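Local coordinates for protein transcriptional regulator (PDB 1Z4E) that has the fold of GNAT acetyltransferases and probably transfers acyl groups, although it is named a transcriptional regulator, at residues D14-V19 with E32-P37; N54-V59 with L70-T75; A86-V91 with H120-T125. All blocks are in the same frame, centred on the assembly; numbering follows the deposited sequence.

Contact 1: D14-V19 with E32-P37; sequences DLEQMV and ERYEKP
A short hydrogen bond from the phenol of Y34 to the carboxylate of E16 ties the loop 32-37 to the first helix: Y34 OH donates to E16 OE2 over 2.6 Å. The oxygen receives it on its anti lone pair, the one turned away from OE1, and the carboxylate plane stands 58° from the ring plane. E16 reaches the hydroxyl with CG anti to its backbone N (chi1 -174°) and a bend at chi2 (-86°), which turns the acid off the helix to the phenol of Y34. The extended chain of K36 brings its ammonium near the same oxygen; at 4.6 Å from NZ to E16 OE2 this is no salt bridge, but the positive charge may help to keep the glutamate ionised.

Apolar packing takes over nearer the backbone of Y34. V19, one helical turn after E16, points at the loop, and its CG1, anti to the backbone N, meets the ring edge in plane, 3.8 Å from Y34 CD1. The ring of H20 adds an edge-to-face contact with Y34, while V19 also packs on L38 and Y42. Two residues before the tyrosine, E32 bonds to Y42 and to backbone amides of Y80 and Q81 in the second subunit. The whole is a surface contact in which the linker between helices 15-24 and 40-51 folds back on the first helix of the GNAT fold.

Contact 2: N54-V59 with L70-T75; sequences NNELIV and LQVTFT
Strand 70-75 pairs with strand 55-59 as an antiparallel beta hairpin in the central sheet of the GNAT fold. At L70, backbone N and O both bond to I58, and I58 N to L70 O is nearly straight (2.8 Å, 175°). The leucine CG sits in the crowded position between N and carbonyl carbon (chi1 66°), laying CD1 beside I58 CG1 at 3.9 Å; L106 of helix 102-116 covers both residues. Q71 extends from the opposite face, its CB and CG crossing over L57 CD2. Its NE2 donates to N55 OD1 at 2.8 Å, though the position of that oxygen is less certain, and both Q71 and N55 donate to the carbonyl of P76 in the second subunit. V72 forms the second hydrogen-bonded pair, with E56, whose N donates to V72 O. T73 stands beside N55 on the face bearing L57 and Q71, with CA 3.3 Å from N54 O, a CA-H...O contact. Past it, F74 N bonds to that same N54 O (2.9 Å). Salt bridges to R117 and R113 hold E56 OE2, while the phenyl ring of F74 presents its edge to the carboxylate, the two planes 83° apart, with F74 CE2 3.6 Å from E56 OE1.

Contact 3: A86-V91 with H120-T125; sequences ATIEGV and HLIQLT
Strands 86-91 and 121-125 run parallel, 28° apart, joined by a ladder in which A86 N bonds to L121 O, Q123 N to A86 O, and I88 N to Q123 O, the last at 2.9 Å. They are the two strands of a beta-alpha-beta crossover through helix 102-116. On the helix side, I88 and I122 cross obliquely and touch methyl to methyl, CD1 to CD1 at a tight 3.3 Å; I122 CG1 also reaches A86 CB, and A110, I111 and A114 of the helix lie over this layer. On the other face, Q123 takes the crowded chi1 position (49°) and then extends, so that NE2 donates to T87 OG1 at 3.0 Å. Its OE1 is bound by R85 and by K150 of the second subunit.

Beyond I88 the strands splay apart and water takes the place of the direct strand-to-strand bonds; this parting is the V-shaped opening characteristic of the GNAT fold, which in relatives holds acyl-CoA. E89 has its OE2 in a salt bridge with R85 of the second subunit, while two waters lie within hydrogen-bonding distance of OE1. One of them bridges the strands, 2.7 Å from I88 O and accepting from T125 N at 2.8 Å.

The three contacts follow one another along the chain. Contacts 2 and 3 are neighbours in the mixed sheet, centres about 9 Å apart: strands 65-76 and 84-93 lie side by side, with probable hydrogen bonds from T87 N to T73 O and from E89 N to Q71 O, so the hairpin and the crossover form one continuous sheet. Contact 1 is at the chain's periphery, its centre about 18 Å from that of contact 2 and about 23 Å from that of contact 3, yet M18 SD packs on V59 CG1, setting the first helix against the hairpin. All three touch the second subunit; at contact 3, strand 121-125 pairs antiparallel with a strand of that chain, carrying the sheet across the dimer.

Contact 1: D14-V19 with E32-P37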
loop_
_atom_site.group_PDB
_atom_site.type_symbol
_atom_site.label_atom_id
_atom_site.label_comp_id
_atom_site.label_asym_id
_atom_site.label_seq_id
_atom_site.Cartn_x
_atom_site.Cartn_y
_atom_site.Cartn_z
ATOM N N ASP A 14 12.680 6.915 19.827
ATOM C CA ASP A 14 11.755 5.787 19.957
ATOM C C ASP A 14 12.212 4.570 19.163
ATOM O O ASP A 14 11.685 3.466 19.346
ATOM C CB ASP A 14 10.362 6.166 19.433
ATOM C CG ASP A 14 9.828 7.438 20.044
ATOM O OD1 ASP A 14 9.916 7.587 21.279
ATOM O OD2 ASP A 14 9.304 8.285 19.289
ATOM N N LEU A 15 13.182 4.776 18.279
ATOM C CA LEU A 15 13.644 3.706 17.400
ATOM C C LEU A 15 14.021 2.406 18.082
ATOM O O LEU A 15 13.628 1.336 17.625
ATOM C CB LEU A 15 14.815 4.186 16.539
ATOM C CG LEU A 15 15.177 3.250 15.378
ATOM C CD1 LEU A 15 13.951 2.999 14.498
ATOM C CD2 LEU A 15 16.297 3.874 14.554
ATOM N N GLU A 16 14.778 2.490 19.170
ATOM C CA GLU A 16 15.196 1.285 19.883
ATOM C C GLU A 16 13.985 0.478 20.354
ATOM O O GLU A 16 13.930 -0.750 20.173
ATOM C CB GLU A 16 16.095 1.667 21.069
ATOM C CG GLU A 16 16.713 0.492 21.824
ATOM C CD GLU A 16 15.807 -0.051 22.912
ATOM O OE1 GLU A 16 15.168 0.763 23.605
ATOM O OE2 GLU A 16 15.747 -1.287 23.089
ATOM N N GLN A 17 13.006 1.156 20.947
ATOM C CA GLN A 17 11.816 0.462 21.420
ATOM C C GLN A 17 10.961 -0.057 20.269
ATOM O O GLN A 17 10.387 -1.136 20.372
ATOM C CB GLN A 17 10.969 1.369 22.321
ATOM C CG GLN A 17 11.615 1.680 23.657
ATOM C CD GLN A 17 10.730 2.542 24.533
ATOM O OE1 GLN A 17 9.665 2.109 24.981
ATOM N NE2 GLN A 17 11.165 3.773 24.779
ATOM N N MET A 18 10.870 0.696 19.176
ATOM C CA MET A 18 10.067 0.238 18.039
ATOM C C MET A 18 10.647 -1.048 17.440
ATOM O O MET A 18 9.906 -1.996 17.167
ATOM C CB MET A 18 9.970 1.326 16.954
ATOM C CG MET A 18 9.076 2.527 17.329
ATOM S SD MET A 18 8.669 3.629 15.908
ATOM C CE MET A 18 10.253 4.320 15.562
ATOM N N VAL A 19 11.966 -1.083 17.241
ATOM C CA VAL A 19 12.616 -2.270 16.680
ATOM C C VAL A 19 12.401 -3.465 17.609
ATOM O O VAL A 19 12.129 -4.573 17.148
ATOM C CB VAL A 19 14.140 -2.056 16.481
ATOM C CG1 VAL A 19 14.793 -3.346 15.964
ATOM C CG2 VAL A 19 14.376 -0.924 15.494
ATOM N N GLU A 32 12.675 -9.894 11.687
ATOM C CA GLU A 32 13.424 -8.759 12.210
ATOM C C GLU A 32 14.753 -9.137 12.854
ATOM O O GLU A 32 15.064 -10.314 13.040
ATOM C CB GLU A 32 12.563 -7.999 13.223
ATOM C CG GLU A 32 11.194 -7.590 12.702
ATOM C CD GLU A 32 11.265 -6.699 11.468
ATOM O OE1 GLU A 32 12.316 -6.066 11.226
ATOM O OE2 GLU A 32 10.260 -6.620 10.742
ATOM N N ARG A 33 15.542 -8.123 13.189
ATOM C CA ARG A 33 16.832 -8.347 13.822
ATOM C C ARG A 33 17.048 -7.298 14.901
ATOM O O ARG A 33 17.548 -6.207 14.631
ATOM C CB ARG A 33 17.957 -8.263 12.791
ATOM C CG ARG A 33 19.339 -8.591 13.346
ATOM C CD ARG A 33 20.432 -8.262 12.335
ATOM N NE ARG A 33 20.157 -8.844 11.024
ATOM C CZ ARG A 33 20.041 -10.148 10.788
ATOM N NH1 ARG A 33 20.180 -11.019 11.779
ATOM N NH2 ARG A 33 19.778 -10.583 9.560
ATOM N N TYR A 34 16.655 -7.622 16.124
ATOM C CA TYR A 34 16.845 -6.695 17.223
ATOM C C TYR A 34 18.184 -6.970 17.892
ATOM O O TYR A 34 18.492 -8.110 18.240
ATOM C CB TYR A 34 15.747 -6.839 18.272
ATOM C CG TYR A 34 16.002 -5.982 19.496
ATOM C CD1 TYR A 34 15.833 -4.596 19.451
ATOM C CD2 TYR A 34 16.439 -6.554 20.692
ATOM C CE1 TYR A 34 16.091 -3.800 20.572
ATOM C CE2 TYR A 34 16.701 -5.768 21.815
ATOM C CZ TYR A 34 16.524 -4.394 21.748
ATOM O OH TYR A 34 16.771 -3.618 22.858
ATOM N N GLU A 35 18.978 -5.920 18.054
ATOM C CA GLU A 35 20.258 -6.032 18.729
ATOM C C GLU A 35 20.768 -4.629 19.046
ATOM O O GLU A 35 20.231 -3.636 18.544
ATOM C CB GLU A 35 21.259 -6.814 17.867
ATOM C CG GLU A 35 21.650 -6.173 16.553
ATOM C CD GLU A 35 22.321 -7.166 15.613
ATOM O OE1 GLU A 35 23.043 -6.728 14.694
ATOM O OE2 GLU A 35 22.113 -8.388 15.786
ATOM N N LYS A 36 21.769 -4.556 19.917
ATOM C CA LYS A 36 22.370 -3.290 20.307
ATOM C C LYS A 36 23.859 -3.383 20.001
ATOM O O LYS A 36 24.543 -4.274 20.502
ATOM C CB LYS A 36 22.184 -3.040 21.804
ATOM C CG LYS A 36 20.749 -3.048 22.284
ATOM C CD LYS A 36 20.701 -2.872 23.793
ATOM C CE LYS A 36 19.283 -2.890 24.310
ATOM N NZ LYS A 36 19.223 -2.591 25.764
ATOM N N PRO A 37 24.380 -2.471 19.167
ATOM C CA PRO A 37 23.660 -1.376 18.507
ATOM C C PRO A 37 22.634 -1.862 17.478
ATOM O O PRO A 37 22.716 -2.984 16.985
ATOM C CB PRO A 37 24.783 -0.571 17.866
ATOM C CG PRO A 37 25.774 -1.644 17.503
ATOM C CD PRO A 37 25.795 -2.484 18.757
#

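Contact 2: N54-V59 with L70-T75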
loop_
_atom_site.group_PDB
_atom_site.type_symbol
_atom_site.label_atom_id
_atom_site.label_comp_id
_atom_site.label_asym_id
_atom_site.label_seq_id
_atom_site.Cartn_x
_atom_site.Cartn_y
_atom_site.Cartn_z
ATOM N N ASN A 54 4.644 12.420 3.712
ATOM C CA ASN A 54 3.477 11.569 3.467
ATOM C C ASN A 54 3.703 10.119 3.881
ATOM O O ASN A 54 2.919 9.230 3.526
ATOM C CB ASN A 54 3.091 11.624 1.986
ATOM C CG ASN A 54 2.504 12.963 1.586
ATOM O OD1 ASN A 54 2.706 13.427 0.466
ATOM N ND2 ASN A 54 1.765 13.583 2.494
ATOM N N ASN A 55 4.783 9.883 4.621
ATOM C CA ASN A 55 5.112 8.549 5.117
ATOM C C ASN A 55 5.446 8.778 6.587
ATOM O O ASN A 55 6.402 9.480 6.900
ATOM C CB ASN A 55 6.324 7.995 4.360
ATOM C CG ASN A 55 6.434 6.495 4.460
ATOM O OD1 ASN A 55 5.500 5.821 4.906
ATOM N ND2 ASN A 55 7.569 5.953 4.030
ATOM N N GLU A 56 4.661 8.199 7.493
ATOM C CA GLU A 56 4.892 8.438 8.910
ATOM C C GLU A 56 4.890 7.224 9.822
ATOM O O GLU A 56 4.197 6.231 9.581
ATOM C CB GLU A 56 3.839 9.413 9.441
ATOM C CG GLU A 56 3.588 10.616 8.546
ATOM C CD GLU A 56 2.475 11.498 9.059
ATOM O OE1 GLU A 56 1.494 10.955 9.609
ATOM O OE2 GLU A 56 2.575 12.734 8.901
ATOM N N LEU A 57 5.677 7.329 10.887
ATOM C CA LEU A 57 5.741 6.298 11.908
ATOM C C LEU A 57 5.039 6.943 13.093
ATOM O O LEU A 57 5.408 8.042 13.529
ATOM C CB LEU A 57 7.193 5.953 12.247
ATOM C CG LEU A 57 7.853 5.027 11.226
ATOM C CD1 LEU A 57 9.367 5.008 11.417
ATOM C CD2 LEU A 57 7.256 3.625 11.376
ATOM N N ILE A 58 4.014 6.266 13.589
ATOM C CA ILE A 58 3.214 6.764 14.702
ATOM C C ILE A 58 3.346 5.839 15.907
ATOM O O ILE A 58 3.281 4.620 15.759
ATOM C CB ILE A 58 1.722 6.806 14.309
ATOM C CG1 ILE A 58 1.552 7.551 12.978
ATOM C CG2 ILE A 58 0.905 7.423 15.423
ATOM C CD1 ILE A 58 2.077 8.987 12.988
ATOM N N VAL A 59 3.525 6.420 17.092
ATOM C CA VAL A 59 3.637 5.620 18.309
ATOM C C VAL A 59 2.624 6.033 19.375
ATOM O O VAL A 59 2.218 7.204 19.452
ATOM C CB VAL A 59 5.062 5.710 18.945
ATOM C CG1 VAL A 59 6.095 5.036 18.036
ATOM C CG2 VAL A 59 5.439 7.171 19.213
ATOM N N LEU A 70 2.692 1.999 14.467
ATOM C CA LEU A 70 2.180 1.674 13.144
ATOM C C LEU A 70 2.815 2.649 12.172
ATOM O O LEU A 70 3.356 3.687 12.575
ATOM C CB LEU A 70 0.646 1.789 13.073
ATOM C CG LEU A 70 -0.045 3.153 13.226
ATOM C CD1 LEU A 70 0.240 4.042 12.016
ATOM C CD2 LEU A 70 -1.539 2.942 13.355
ATOM N N GLN A 71 2.781 2.302 10.894
ATOM C CA GLN A 71 3.294 3.197 9.872
ATOM C C GLN A 71 2.092 3.505 9.002
ATOM O O GLN A 71 1.229 2.647 8.802
ATOM C CB GLN A 71 4.387 2.535 9.030
ATOM C CG GLN A 71 5.091 3.535 8.101
ATOM C CD GLN A 71 6.247 2.925 7.321
ATOM O OE1 GLN A 71 6.879 1.972 7.771
ATOM N NE2 GLN A 71 6.544 3.493 6.157
ATOM N N VAL A 72 2.007 4.734 8.513
ATOM C CA VAL A 72 0.901 5.108 7.652
ATOM C C VAL A 72 1.469 5.913 6.488
ATOM O O VAL A 72 2.345 6.769 6.677
ATOM C CB VAL A 72 -0.169 5.912 8.430
ATOM C CG1 VAL A 72 0.418 7.222 8.937
ATOM C CG2 VAL A 72 -1.387 6.163 7.538
ATOM N N THR A 73 0.998 5.602 5.284
ATOM C CA THR A 73 1.455 6.266 4.068
ATOM C C THR A 73 0.257 6.835 3.307
ATOM O O THR A 73 -0.733 6.132 3.075
ATOM C CB THR A 73 2.195 5.274 3.149
ATOM O OG1 THR A 73 1.253 4.347 2.597
ATOM C CG2 THR A 73 3.222 4.489 3.933
ATOM N N PHE A 74 0.355 8.107 2.929
ATOM C CA PHE A 74 -0.707 8.803 2.204
ATOM C C PHE A 74 -0.238 8.908 0.764
ATOM O O PHE A 74 0.804 9.503 0.493
ATOM C CB PHE A 74 -0.911 10.191 2.809
ATOM C CG PHE A 74 -1.096 10.171 4.294
ATOM C CD1 PHE A 74 -2.273 9.694 4.857
ATOM C CD2 PHE A 74 -0.073 10.598 5.139
ATOM C CE1 PHE A 74 -2.432 9.638 6.245
ATOM C CE2 PHE A 74 -0.219 10.547 6.523
ATOM C CZ PHE A 74 -1.398 10.066 7.079
ATOM N N THR A 75 -1.014 8.345 -0.154
ATOM C CA THR A 75 -0.622 8.302 -1.564
ATOM C C THR A 75 -1.748 8.639 -2.548
ATOM O O THR A 75 -2.896 8.263 -2.337
ATOM C CB THR A 75 -0.117 6.870 -1.904
ATOM O OG1 THR A 75 0.862 6.475 -0.934
ATOM C CG2 THR A 75 0.499 6.808 -3.307
#

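Contact 3: A86-V91 with H120-T125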
loop_
_atom_site.group_PDB
_atom_site.type_symbol
_atom_site.label_atom_id
_atom_site.label_comp_id
_atom_site.label_asym_id
_atom_site.label_seq_id
_atom_site.Cartn_x
_atom_site.Cartn_y
_atom_site.Cartn_z
ATOM N N ALA A 86 -4.893 6.209 2.333
ATOM C CA ALA A 86 -3.948 6.070 3.427
ATOM C C ALA A 86 -3.795 4.564 3.635
ATOM O O ALA A 86 -4.795 3.853 3.775
ATOM C CB ALA A 86 -4.493 6.714 4.701
ATOM N N THR A 87 -2.555 4.081 3.630
ATOM C CA THR A 87 -2.291 2.664 3.857
ATOM C C THR A 87 -1.573 2.524 5.196
ATOM O O THR A 87 -0.523 3.142 5.425
ATOM C CB THR A 87 -1.391 2.054 2.754
ATOM O OG1 THR A 87 -2.026 2.203 1.482
ATOM C CG2 THR A 87 -1.147 0.573 3.014
ATOM N N ILE A 88 -2.161 1.727 6.082
ATOM C CA ILE A 88 -1.593 1.465 7.397
ATOM C C ILE A 88 -0.825 0.160 7.305
ATOM O O ILE A 88 -1.306 -0.801 6.698
ATOM C CB ILE A 88 -2.692 1.322 8.459
ATOM C CG1 ILE A 88 -3.383 2.671 8.661
ATOM C CG2 ILE A 88 -2.095 0.812 9.767
ATOM C CD1 ILE A 88 -4.528 2.625 9.650
ATOM N N GLU A 89 0.357 0.122 7.915
ATOM C CA GLU A 89 1.196 -1.072 7.872
ATOM C C GLU A 89 1.848 -1.385 9.214
ATOM O O GLU A 89 2.305 -0.487 9.918
ATOM C CB GLU A 89 2.289 -0.891 6.812
ATOM C CG GLU A 89 3.320 -2.013 6.737
ATOM C CD GLU A 89 2.708 -3.358 6.373
ATOM O OE1 GLU A 89 1.849 -3.398 5.472
ATOM O OE2 GLU A 89 3.100 -4.376 6.981
ATOM N N GLY A 90 1.868 -2.671 9.558
ATOM C CA GLY A 90 2.496 -3.121 10.788
ATOM C C GLY A 90 2.031 -2.496 12.088
ATOM O O GLY A 90 2.819 -1.885 12.807
ATOM N N VAL A 91 0.747 -2.643 12.390
ATOM C CA VAL A 91 0.207 -2.118 13.630
ATOM C C VAL A 91 0.627 -3.116 14.704
ATOM O O VAL A 91 0.280 -4.294 14.632
ATOM C CB VAL A 91 -1.330 -2.036 13.583
ATOM C CG1 VAL A 91 -1.867 -1.553 14.927
ATOM C CG2 VAL A 91 -1.761 -1.083 12.479
ATOM N N HIS A 120 -9.680 9.465 0.828
ATOM C CA HIS A 120 -11.061 9.019 0.750
ATOM C C HIS A 120 -11.250 7.581 1.216
ATOM O O HIS A 120 -12.375 7.100 1.355
ATOM C CB HIS A 120 -11.604 9.219 -0.664
ATOM C CG HIS A 120 -11.694 10.661 -1.060
ATOM N ND1 HIS A 120 -11.880 11.670 -0.139
ATOM C CD2 HIS A 120 -11.634 11.264 -2.271
ATOM C CE1 HIS A 120 -11.930 12.832 -0.765
ATOM N NE2 HIS A 120 -11.785 12.613 -2.060
ATOM N N LEU A 121 -10.149 6.889 1.458
ATOM C CA LEU A 121 -10.242 5.535 1.976
ATOM C C LEU A 121 -8.955 5.161 2.691
ATOM O O LEU A 121 -7.890 5.731 2.439
ATOM C CB LEU A 121 -10.575 4.533 0.864
ATOM C CG LEU A 121 -9.575 4.058 -0.182
ATOM C CD1 LEU A 121 -8.539 3.153 0.465
ATOM C CD2 LEU A 121 -10.327 3.284 -1.260
ATOM N N ILE A 122 -9.070 4.240 3.631
ATOM C CA ILE A 122 -7.905 3.785 4.354
ATOM C C ILE A 122 -7.874 2.278 4.134
ATOM O O ILE A 122 -8.925 1.635 4.033
ATOM C CB ILE A 122 -7.988 4.198 5.856
ATOM C CG1 ILE A 122 -6.716 3.772 6.586
ATOM C CG2 ILE A 122 -9.223 3.624 6.497
ATOM C CD1 ILE A 122 -6.484 4.544 7.874
ATOM N N GLN A 123 -6.674 1.724 4.001
ATOM C CA GLN A 123 -6.521 0.303 3.735
ATOM C C GLN A 123 -5.304 -0.291 4.418
ATOM O O GLN A 123 -4.408 0.431 4.873
ATOM C CB GLN A 123 -6.392 0.082 2.226
ATOM C CG GLN A 123 -5.356 1.009 1.589
ATOM C CD GLN A 123 -5.215 0.822 0.082
ATOM O OE1 GLN A 123 -6.180 0.500 -0.611
ATOM N NE2 GLN A 123 -4.009 1.046 -0.430
ATOM N N LEU A 124 -5.292 -1.614 4.494
ATOM C CA LEU A 124 -4.182 -2.348 5.082
ATOM C C LEU A 124 -4.383 -3.826 4.799
ATOM O O LEU A 124 -5.475 -4.248 4.399
ATOM C CB LEU A 124 -4.108 -2.136 6.600
ATOM C CG LEU A 124 -5.151 -2.871 7.448
ATOM C CD1 LEU A 124 -4.521 -3.337 8.740
ATOM C CD2 LEU A 124 -6.327 -1.964 7.715
ATOM N N THR A 125 -3.322 -4.599 5.006
ATOM C CA THR A 125 -3.353 -6.044 4.811
ATOM C C THR A 125 -2.891 -6.647 6.124
ATOM O O THR A 125 -1.937 -6.162 6.726
ATOM C CB THR A 125 -2.392 -6.510 3.688
ATOM O OG1 THR A 125 -1.106 -5.897 3.855
ATOM C CG2 THR A 125 -2.944 -6.138 2.327
HETATM O O HOH W 1 -0.912 -3.180 5.448
HETATM O O HOH W 2 1.154 -6.246 5.316
HETATM O O HOH W 3 -0.124 -4.699 8.413
#